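Long-range contacts in endoglucanase CEL5A (Eubacterium cellulosolvens, PDB 4AFM), which probably helps a family 5 endoglucanase engage xyloglucan, being its non-catalytic carbohydrate binding module rather than the hydrolytic domain: residues K43-A54 / M118-S129; A54-R62 / I71-Y79. All coordinates share one frame; numbering follows the deposited sequence. Where two conformers were deposited one is given.

Interaction 1 (K43-A54 / M118-S129); sequences KNFEIKVDYSGA and MTVTKIVASYTS
Asp50 N donates to Lys122 O at 2.8 Å, and Thr121 N returns a bond to Asp50 O at 2.9 Å. They belong to an antiparallel beta ladder of the module's beta-sandwich, strand 45-52 running against strand 118-127 at 158°. Asp50 thus faces two residues, Thr121 and Lys122, a beta bulge that shifts the register by one before Tyr51. Lys122 N lies there buried without a partner. Along the middle of the ladder Glu46 with Ser126 and Lys48 with Val124 exchange reciprocal backbone bonds. On the face that carries Glu46, Lys48, Asp50 and Lys122, a salt bridge runs along one strand, from Lys48 NZ to Glu46 OE2 at 3.2 Å. The carboxylate of Asp50 is divided: OD1 is bound by Thr84 of strand 84-88, while OD2 accepts a hydrogen bond from a water that is also bonded to Thr121 OG1. At the far end Thr128 N donates to Asn44 O at 3.1 Å, prolonging the pairing past the strands, and Ser129 OG adds a side-chain acceptor for Asn44 N at 2.9 Å.

Lys43 closes this end over Tyr127. Its CD stands 3.5 Å from the ring centroid, 7° off the normal, a CH-pi contact over one face, whereas NZ at 5.2 Å from the centroid adds at most a weak cation-pi attraction. A turn about CG-CD (chi3 60°) brings CE back over the ring. Tyr127 OH is engaged by Asp40 N, which fixes the outer end of the ring. On the inward face, toward strand 56-62, Val49 CG1 meets Val120 CG1 at 3.8 Å.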
loop_
_atom_site.group_PDB
_atom_site.type_symbol
_atom_site.label_atom_id
_atom_site.label_comp_id
_atom_site.label_asym_id
_atom_site.label_seq_id
_atom_site.Cartn_x
_atom_site.Cartn_y
_atom_site.Cartn_z
ATOM N N LYS A 43 2.111 -0.822 17.899
ATOM C CA LYS A 43 3.470 -1.171 18.407
ATOM C C LYS A 43 4.341 0.057 18.402
ATOM O O LYS A 43 4.067 1.048 17.759
ATOM C CB LYS A 43 4.060 -2.252 17.496
ATOM C CG LYS A 43 3.202 -3.515 17.529
ATOM C CD LYS A 43 3.690 -4.844 16.973
ATOM C CE LYS A 43 4.941 -5.258 17.715
ATOM N NZ LYS A 43 4.599 -6.040 18.951
ATOM N N ASN A 44 5.488 -0.023 19.117
ATOM C CA ASN A 44 6.468 1.015 18.958
ATOM C C ASN A 44 7.175 0.721 17.687
ATOM O O ASN A 44 7.373 -0.485 17.361
ATOM C CB ASN A 44 7.456 0.983 20.133
ATOM C CG ASN A 44 8.153 2.281 20.234
ATOM O OD1 ASN A 44 7.851 3.325 19.566
ATOM N ND2 ASN A 44 9.206 2.279 21.094
ATOM N N PHE A 45 7.173 1.642 16.809
ATOM C CA PHE A 45 7.758 1.415 15.465
ATOM C C PHE A 45 8.568 2.585 14.995
ATOM O O PHE A 45 8.504 3.706 15.562
ATOM C CB PHE A 45 6.616 1.168 14.465
ATOM C CG PHE A 45 5.686 2.336 14.200
ATOM C CD1 PHE A 45 6.081 3.354 13.263
ATOM C CD2 PHE A 45 4.468 2.503 14.833
ATOM C CE1 PHE A 45 5.267 4.419 13.103
ATOM C CE2 PHE A 45 3.682 3.578 14.674
ATOM C CZ PHE A 45 4.068 4.579 13.756
ATOM N N GLU A 46 9.384 2.312 13.984
ATOM C CA GLU A 46 9.984 3.373 13.185
ATOM C C GLU A 46 9.737 3.076 11.758
ATOM O O GLU A 46 9.496 1.905 11.371
ATOM C CB GLU A 46 11.477 3.508 13.420
ATOM C CG GLU A 46 12.258 2.264 13.295
ATOM C CD GLU A 46 13.693 2.437 13.762
ATOM O OE1 GLU A 46 13.999 3.388 14.561
ATOM O OE2 GLU A 46 14.487 1.554 13.281
ATOM N N ILE A 47 9.689 4.123 10.962
ATOM C CA ILE A 47 9.584 3.976 9.513
ATOM C C ILE A 47 10.912 4.398 8.912
ATOM O O ILE A 47 11.394 5.548 9.252
ATOM C CB ILE A 47 8.416 4.844 9.007
ATOM C CG1 ILE A 47 7.060 4.251 9.549
ATOM C CG2 ILE A 47 8.390 4.904 7.451
ATOM C CD1 ILE A 47 5.908 5.124 9.298
ATOM N N LYS A 48 11.518 3.644 8.083
ATOM C CA LYS A 48 12.785 4.007 7.479
ATOM C C LYS A 48 12.601 4.029 5.986
ATOM O O LYS A 48 12.006 3.103 5.369
ATOM C CB LYS A 48 13.841 2.956 7.796
ATOM C CG LYS A 48 14.019 2.845 9.319
ATOM C CD LYS A 48 15.256 2.048 9.609
ATOM C CE LYS A 48 14.925 0.640 9.826
ATOM N NZ LYS A 48 15.991 0.221 10.802
ATOM N N VAL A 49 13.139 5.034 5.323
ATOM C CA VAL A 49 12.944 5.215 3.866
ATOM C C VAL A 49 14.309 5.384 3.211
ATOM O O VAL A 49 15.049 6.350 3.634
ATOM C CB VAL A 49 12.064 6.472 3.595
ATOM C CG1 VAL A 49 11.842 6.577 2.095
ATOM C CG2 VAL A 49 10.730 6.390 4.315
ATOM N N ASP A 50 14.652 4.597 2.261
ATOM C CA ASP A 50 15.859 4.822 1.446
ATOM C C ASP A 50 15.446 5.695 0.318
ATOM O O ASP A 50 14.522 5.335 -0.490
ATOM C CB ASP A 50 16.415 3.519 0.949
ATOM C CG ASP A 50 16.895 2.589 2.041
ATOM O OD1 ASP A 50 17.030 2.951 3.208
ATOM O OD2 ASP A 50 17.116 1.388 1.662
ATOM N N TYR A 51 16.099 6.838 0.141
ATOM C CA TYR A 51 15.655 7.882 -0.824
ATOM C C TYR A 51 16.832 8.669 -1.292
ATOM O O TYR A 51 17.884 8.694 -0.617
ATOM C CB TYR A 51 14.594 8.798 -0.198
ATOM C CG TYR A 51 15.140 9.784 0.771
ATOM C CD1 TYR A 51 15.644 9.338 2.028
ATOM C CD2 TYR A 51 15.255 11.147 0.447
ATOM C CE1 TYR A 51 16.267 10.257 2.880
ATOM C CE2 TYR A 51 15.842 12.026 1.339
ATOM C CZ TYR A 51 16.315 11.553 2.543
ATOM O OH TYR A 51 16.937 12.460 3.427
ATOM N N SER A 52 16.621 9.389 -2.362
ATOM C CA SER A 52 17.589 10.429 -2.801
ATOM C C SER A 52 16.857 11.415 -3.647
ATOM O O SER A 52 15.763 11.161 -4.169
ATOM C CB SER A 52 18.743 9.841 -3.446
ATOM O OG SER A 52 18.474 9.269 -4.629
ATOM N N GLY A 53 17.470 12.594 -3.909
ATOM C CA GLY A 53 17.067 13.504 -4.935
ATOM C C GLY A 53 16.332 14.723 -4.437
ATOM O O GLY A 53 16.270 15.735 -5.125
ATOM N N ALA A 54 15.710 14.628 -3.267
ATOM C CA ALA A 54 14.946 15.740 -2.666
ATOM C C ALA A 54 14.939 15.445 -1.190
ATOM O O ALA A 54 15.054 14.317 -0.755
ATOM C CB ALA A 54 13.519 15.792 -3.207
HETATM N N MSE A 118 12.433 13.132 -6.503
HETATM C CA MSE A 118 12.852 12.199 -5.461
HETATM C C MSE A 118 12.674 10.784 -5.945
HETATM O O MSE A 118 11.655 10.455 -6.572
HETATM C CB MSE A 118 12.011 12.495 -4.175
HETATM C CG MSE A 118 12.557 11.788 -2.968
HETATM SE SE MSE A 118 11.690 12.302 -1.326
HETATM C CE MSE A 118 9.993 11.380 -1.521
ATOM N N THR A 119 13.554 9.884 -5.608
ATOM C CA THR A 119 13.390 8.467 -5.853
ATOM C C THR A 119 13.465 7.736 -4.511
ATOM O O THR A 119 14.433 7.940 -3.738
ATOM C CB THR A 119 14.448 7.867 -6.811
ATOM O OG1 THR A 119 14.183 8.573 -8.066
ATOM C CG2 THR A 119 14.280 6.413 -7.050
ATOM N N VAL A 120 12.459 6.931 -4.213
ATOM C CA VAL A 120 12.456 6.067 -3.065
ATOM C C VAL A 120 12.740 4.660 -3.533
ATOM O O VAL A 120 12.017 4.173 -4.448
ATOM C CB VAL A 120 11.089 6.202 -2.352
ATOM C CG1 VAL A 120 10.948 5.093 -1.285
ATOM C CG2 VAL A 120 10.933 7.592 -1.713
ATOM N N THR A 121 13.644 3.975 -2.893
ATOM C CA THR A 121 13.954 2.588 -3.240
ATOM C C THR A 121 13.473 1.587 -2.214
ATOM O O THR A 121 13.363 0.405 -2.515
ATOM C CB THR A 121 15.463 2.416 -3.516
ATOM O OG1 THR A 121 16.189 2.862 -2.352
ATOM C CG2 THR A 121 15.908 3.228 -4.729
ATOM N N LYS A 122 13.204 2.006 -0.965
ATOM C CA LYS A 122 12.741 1.056 0.056
ATOM C C LYS A 122 12.037 1.802 1.161
ATOM O O LYS A 122 12.491 2.896 1.542
ATOM C CB LYS A 122 13.930 0.258 0.595
ATOM C CG LYS A 122 13.463 -0.955 1.352
ATOM C CD LYS A 122 14.694 -1.861 1.712
ATOM C CE LYS A 122 14.242 -3.204 2.164
ATOM N NZ LYS A 122 15.367 -4.184 2.454
ATOM N N ILE A 123 10.971 1.244 1.677
ATOM C CA ILE A 123 10.273 1.746 2.867
ATOM C C ILE A 123 10.060 0.566 3.764
ATOM O O ILE A 123 9.499 -0.465 3.319
ATOM C CB ILE A 123 8.927 2.398 2.524
ATOM C CG1 ILE A 123 9.083 3.524 1.493
ATOM C CG2 ILE A 123 8.240 2.883 3.769
ATOM C CD1 ILE A 123 7.774 4.142 1.012
ATOM N N VAL A 124 10.515 0.677 4.995
ATOM C CA VAL A 124 10.316 -0.438 5.977
ATOM C C VAL A 124 9.759 0.091 7.240
ATOM O O VAL A 124 10.011 1.250 7.695
ATOM C CB VAL A 124 11.637 -1.116 6.294
ATOM C CG1 VAL A 124 12.244 -1.707 5.079
ATOM C CG2 VAL A 124 12.527 -0.213 6.966
ATOM N N ALA A 125 8.859 -0.660 7.833
ATOM C CA ALA A 125 8.400 -0.443 9.226
ATOM C C ALA A 125 9.110 -1.439 10.083
ATOM O O ALA A 125 9.120 -2.649 9.812
ATOM C CB ALA A 125 6.900 -0.625 9.350
ATOM N N SER A 126 9.703 -1.007 11.173
ATOM C CA SER A 126 10.446 -1.860 12.112
ATOM C C SER A 126 9.771 -1.701 13.470
ATOM O O SER A 126 9.593 -0.562 13.902
ATOM C CB SER A 126 11.923 -1.346 12.242
ATOM O OG SER A 126 12.556 -1.714 11.026
ATOM N N TYR A 127 9.572 -2.719 14.213
ATOM C CA TYR A 127 9.132 -2.587 15.586
ATOM C C TYR A 127 10.274 -2.559 16.549
ATOM O O TYR A 127 11.239 -3.279 16.326
ATOM C CB TYR A 127 8.244 -3.795 15.929
ATOM C CG TYR A 127 7.024 -3.955 15.049
ATOM C CD1 TYR A 127 6.209 -2.847 14.771
ATOM C CD2 TYR A 127 6.672 -5.166 14.548
ATOM C CE1 TYR A 127 5.080 -3.024 14.010
ATOM C CE2 TYR A 127 5.474 -5.366 13.805
ATOM C CZ TYR A 127 4.693 -4.227 13.538
ATOM O OH TYR A 127 3.544 -4.428 12.781
ATOM N N THR A 128 10.226 -1.662 17.482
ATOM C CA THR A 128 11.282 -1.372 18.453
ATOM C C THR A 128 10.768 -1.735 19.862
ATOM O O THR A 128 11.557 -1.723 20.792
ATOM C CB THR A 128 11.701 0.133 18.341
ATOM O OG1 THR A 128 10.528 0.956 18.508
ATOM C CG2 THR A 128 12.252 0.451 16.947
ATOM N N SER A 129 9.455 -1.898 20.009
ATOM C CA SER A 129 8.828 -2.932 20.881
ATOM C C SER A 129 8.871 -4.325 20.209
ATOM O O SER A 129 7.915 -5.111 20.265
ATOM C CB SER A 129 7.382 -2.576 21.384
ATOM O OG SER A 129 6.337 -2.480 20.387
HETATM O O HOH W 1 10.746 3.660 17.830
HETATM O O HOH W 2 17.156 0.743 -0.981
HETATM O O HOH W 3 17.138 6.816 -4.597
#

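Interaction 2 (A54-R62 / I71-Y79); sequences ADIVLIFAR and IWAQISPYY
Ile75 N gives Leu58 O a 2.8 Å bond, nearly straight at 163°, and Leu58 N is paired in return with Ile75 O. The exchange repeats at Phe60 with Ala73 and at Arg62 with Ile71, making a beta hairpin whose second strand, 71-75, lies at the margin of the four-stranded sheet of this beta-sandwich. Ala73 is the centre of an inverse gamma turn, a local bend whose Gln74 N to Trp72 O bond is weak; pairing with Phe60 persists through it.

Trp72 and Gln74 share the face turned away from the sandwich core. Trp72 NE1 donates to Gln74 OE1 at 2.9 Å, on a lone pair in the carbonyl plane and only 7° out of the indole plane, a bond that limits rotation of the ring. Over one face of the indole, Ile59 CG2, in the conformer described, sits 3.5 Å from the centroid of the six-membered ring and 4° off its normal. Ala61 CB approaches the same ring obliquely, 3.7 Å from Trp72 CE3. Tryptophan faces commonly serve carbohydrate binding modules as sugar platforms; this exposed indole would be consistent with such a role but does not establish it.

The other face carries Leu58, Phe60 and Ile75, which meet Phe87 and helix 89-96. At its end Arg62, whose NH1 forms a salt bridge to Asp103 and whose NH2 is held by Pro69 O, lays its guanidinium flat over Ile71, with Ile71 CD1 3.4 Å from Arg62 CZ.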
loop_
_atom_site.group_PDB
_atom_site.type_symbol
_atom_site.label_atom_id
_atom_site.label_comp_id
_atom_site.label_asym_id
_atom_site.label_seq_id
_atom_site.Cartn_x
_atom_site.Cartn_y
_atom_site.Cartn_z
ATOM N N ALA A 54 15.710 14.628 -3.267
ATOM C CA ALA A 54 14.946 15.740 -2.666
ATOM C C ALA A 54 14.939 15.445 -1.190
ATOM O O ALA A 54 15.054 14.317 -0.755
ATOM C CB ALA A 54 13.519 15.792 -3.207
ATOM N N ASP A 55 14.636 16.501 -0.436
ATOM C CA ASP A 55 14.321 16.266 0.979
ATOM C C ASP A 55 12.960 15.626 1.139
ATOM O O ASP A 55 12.114 15.727 0.236
ATOM C CB ASP A 55 14.485 17.558 1.769
ATOM C CG ASP A 55 16.000 17.935 1.897
ATOM O OD1 ASP A 55 16.791 17.112 2.299
ATOM O OD2 ASP A 55 16.228 19.097 1.348
ATOM N N ILE A 56 12.771 14.912 2.215
ATOM C CA ILE A 56 11.645 14.019 2.405
ATOM C C ILE A 56 10.901 14.395 3.641
ATOM O O ILE A 56 11.464 14.797 4.683
ATOM C CB ILE A 56 12.128 12.556 2.431
ATOM C CG1 ILE A 56 10.954 11.569 2.305
ATOM C CG2 ILE A 56 12.975 12.270 3.667
ATOM C CD1 ILE A 56 11.422 10.154 2.088
ATOM N N VAL A 57 9.579 14.243 3.632
ATOM C CA VAL A 57 8.736 14.355 4.842
ATOM C C VAL A 57 7.787 13.177 4.926
ATOM O O VAL A 57 7.415 12.571 3.926
ATOM C CB VAL A 57 7.970 15.701 4.949
ATOM C CG1 VAL A 57 8.941 16.860 5.044
ATOM C CG2 VAL A 57 7.054 15.878 3.750
ATOM N N LEU A 58 7.325 12.930 6.138
ATOM C CA LEU A 58 6.297 11.948 6.446
ATOM C C LEU A 58 5.114 12.724 6.954
ATOM O O LEU A 58 5.249 13.647 7.817
ATOM C CB LEU A 58 6.805 10.955 7.498
ATOM C CG LEU A 58 5.778 9.910 7.963
ATOM C CD1 LEU A 58 5.435 8.960 6.827
ATOM C CD2 LEU A 58 6.430 9.144 9.152
ATOM N N ILE A 59 3.914 12.428 6.514
ATOM C CA ILE A 59 2.613 13.100 6.858
ATOM C C ILE A 59 1.786 12.079 7.614
ATOM O O ILE A 59 1.499 11.011 6.989
ATOM C CB ILE A 59 1.807 13.570 5.586
ATOM C CG1 ILE A 59 2.641 14.373 4.594
ATOM C CG2 ILE A 59 0.548 14.299 6.011
ATOM C CD1 ILE A 59 3.337 15.589 5.164
ATOM N N PHE A 60 1.309 12.332 8.812
ATOM C CA PHE A 60 0.157 11.634 9.414
ATOM C C PHE A 60 -0.954 12.623 9.455
ATOM O O PHE A 60 -0.719 13.767 10.017
ATOM C CB PHE A 60 0.480 11.123 10.811
ATOM C CG PHE A 60 1.109 9.754 10.861
ATOM C CD1 PHE A 60 2.184 9.377 10.001
ATOM C CD2 PHE A 60 0.614 8.850 11.746
ATOM C CE1 PHE A 60 2.719 8.081 10.133
ATOM C CE2 PHE A 60 1.211 7.559 11.856
ATOM C CZ PHE A 60 2.203 7.178 11.015
ATOM N N ALA A 61 -2.139 12.354 8.930
ATOM C CA ALA A 61 -3.208 13.359 8.894
ATOM C C ALA A 61 -4.495 12.781 9.340
ATOM O O ALA A 61 -4.822 11.589 9.117
ATOM C CB ALA A 61 -3.325 14.034 7.527
ATOM N N ARG A 62 -5.321 13.658 9.929
ATOM C CA ARG A 62 -6.734 13.382 10.253
ATOM C C ARG A 62 -7.535 14.459 9.633
ATOM O O ARG A 62 -7.275 15.661 9.835
ATOM C CB ARG A 62 -6.901 13.408 11.792
ATOM C CG ARG A 62 -8.369 13.175 12.199
ATOM C CD ARG A 62 -8.528 13.254 13.718
ATOM N NE ARG A 62 -8.473 14.684 14.113
ATOM C CZ ARG A 62 -8.364 15.094 15.392
ATOM N NH1 ARG A 62 -8.143 14.239 16.379
ATOM N NH2 ARG A 62 -8.425 16.391 15.641
ATOM N N ILE A 71 -5.775 17.473 11.509
ATOM C CA ILE A 71 -4.370 17.365 11.926
ATOM C C ILE A 71 -3.552 17.150 10.710
ATOM O O ILE A 71 -3.895 16.238 9.851
ATOM C CB ILE A 71 -4.150 16.185 12.868
ATOM C CG1 ILE A 71 -5.000 16.381 14.172
ATOM C CG2 ILE A 71 -2.656 16.041 13.222
ATOM C CD1 ILE A 71 -4.966 15.126 15.043
ATOM N N TRP A 72 -2.535 17.947 10.437
ATOM C CA TRP A 72 -1.579 17.691 9.343
ATOM C C TRP A 72 -0.202 17.581 9.974
ATOM O O TRP A 72 0.489 18.645 10.208
ATOM C CB TRP A 72 -1.679 18.779 8.314
ATOM C CG TRP A 72 -0.792 18.516 7.087
ATOM C CD1 TRP A 72 0.467 19.049 6.901
ATOM C CD2 TRP A 72 -1.127 17.711 5.928
ATOM N NE1 TRP A 72 0.949 18.634 5.655
ATOM C CE2 TRP A 72 0.032 17.818 5.072
ATOM C CE3 TRP A 72 -2.197 16.978 5.545
ATOM C CZ2 TRP A 72 0.055 17.191 3.796
ATOM C CZ3 TRP A 72 -2.178 16.303 4.312
ATOM C CH2 TRP A 72 -1.019 16.432 3.458
ATOM N N ALA A 73 0.170 16.432 10.393
ATOM C CA ALA A 73 1.440 16.149 11.241
ATOM C C ALA A 73 2.551 15.978 10.161
ATOM O O ALA A 73 2.783 14.734 9.792
ATOM C CB ALA A 73 1.254 15.082 12.181
ATOM N N GLN A 74 3.114 16.962 9.618
ATOM C CA GLN A 74 4.192 16.925 8.650
ATOM C C GLN A 74 5.485 16.846 9.449
ATOM O O GLN A 74 5.780 17.844 10.236
ATOM C CB GLN A 74 4.120 18.070 7.795
ATOM C CG GLN A 74 5.149 18.167 6.779
ATOM C CD GLN A 74 4.814 19.219 5.828
ATOM O OE1 GLN A 74 3.736 19.464 5.335
ATOM N NE2 GLN A 74 5.867 20.005 5.579
ATOM N N ILE A 75 6.261 15.819 9.282
ATOM C CA ILE A 75 7.471 15.681 10.044
ATOM C C ILE A 75 8.626 15.430 9.148
ATOM O O ILE A 75 8.638 14.689 8.176
ATOM C CB ILE A 75 7.590 14.822 11.191
ATOM C CG1 ILE A 75 7.145 13.510 10.688
ATOM C CG2 ILE A 75 6.690 15.232 12.364
ATOM C CD1 ILE A 75 7.534 12.388 11.704
ATOM N N SER A 76 9.686 16.117 9.563
ATOM C CA SER A 76 11.019 15.835 8.975
ATOM C C SER A 76 11.560 14.594 9.647
ATOM O O SER A 76 11.161 14.217 10.676
ATOM C CB SER A 76 11.934 17.077 9.154
ATOM O OG SER A 76 11.888 17.261 10.486
ATOM N N PRO A 77 12.606 13.984 9.018
ATOM C CA PRO A 77 13.194 12.786 9.661
ATOM C C PRO A 77 13.667 13.047 11.075
ATOM O O PRO A 77 14.214 14.123 11.339
ATOM C CB PRO A 77 14.397 12.542 8.715
ATOM C CG PRO A 77 13.946 13.082 7.350
ATOM C CD PRO A 77 13.174 14.297 7.720
ATOM N N TYR A 78 13.493 12.087 11.926
ATOM C CA TYR A 78 14.166 12.156 13.219
ATOM C C TYR A 78 15.645 12.313 12.947
ATOM O O TYR A 78 16.322 13.174 13.619
ATOM C CB TYR A 78 13.842 10.925 13.998
ATOM C CG TYR A 78 14.399 10.902 15.405
ATOM C CD1 TYR A 78 14.436 12.004 16.212
ATOM C CD2 TYR A 78 15.033 9.761 15.836
ATOM C CE1 TYR A 78 15.051 11.913 17.549
ATOM C CE2 TYR A 78 15.545 9.614 17.157
ATOM C CZ TYR A 78 15.563 10.692 17.914
ATOM O OH TYR A 78 16.139 10.560 19.222
ATOM N N TYR A 79 16.228 11.561 12.034
ATOM C CA TYR A 79 17.540 11.816 11.488
ATOM C C TYR A 79 17.623 11.125 10.164
ATOM O O TYR A 79 16.828 10.205 9.841
ATOM C CB TYR A 79 18.671 11.347 12.462
ATOM C CG TYR A 79 18.623 9.868 12.715
ATOM C CD1 TYR A 79 17.816 9.361 13.755
ATOM C CD2 TYR A 79 19.341 8.977 11.946
ATOM C CE1 TYR A 79 17.770 7.965 13.950
ATOM C CE2 TYR A 79 19.308 7.587 12.189
ATOM C CZ TYR A 79 18.510 7.158 13.216
ATOM O OH TYR A 79 18.423 5.732 13.416
#

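Strands 4-6, 8-9 and 11-14 come first and later pair with 118-127, as 28-30 does with 106-111. Strand 45-52 then passes through the shared Ala54 into strand 56-62, crossing from one sheet to the other. Loop 63-70 turns the chain back into strand 71-75, and interaction 2 closes that short loop. After strands 79-81 and 84-88, helix 89-96 and strand 106-111, strand 118-127 returns to 45-52, so interaction 1 closes a long loop within which interaction 2 is nested. Interaction 1 joins two strands of the larger sheet, interaction 2 the edge strand of the smaller one to its neighbour. They meet in the core: Val49 CG1 lies 3.6 Å from Ile56 CD1.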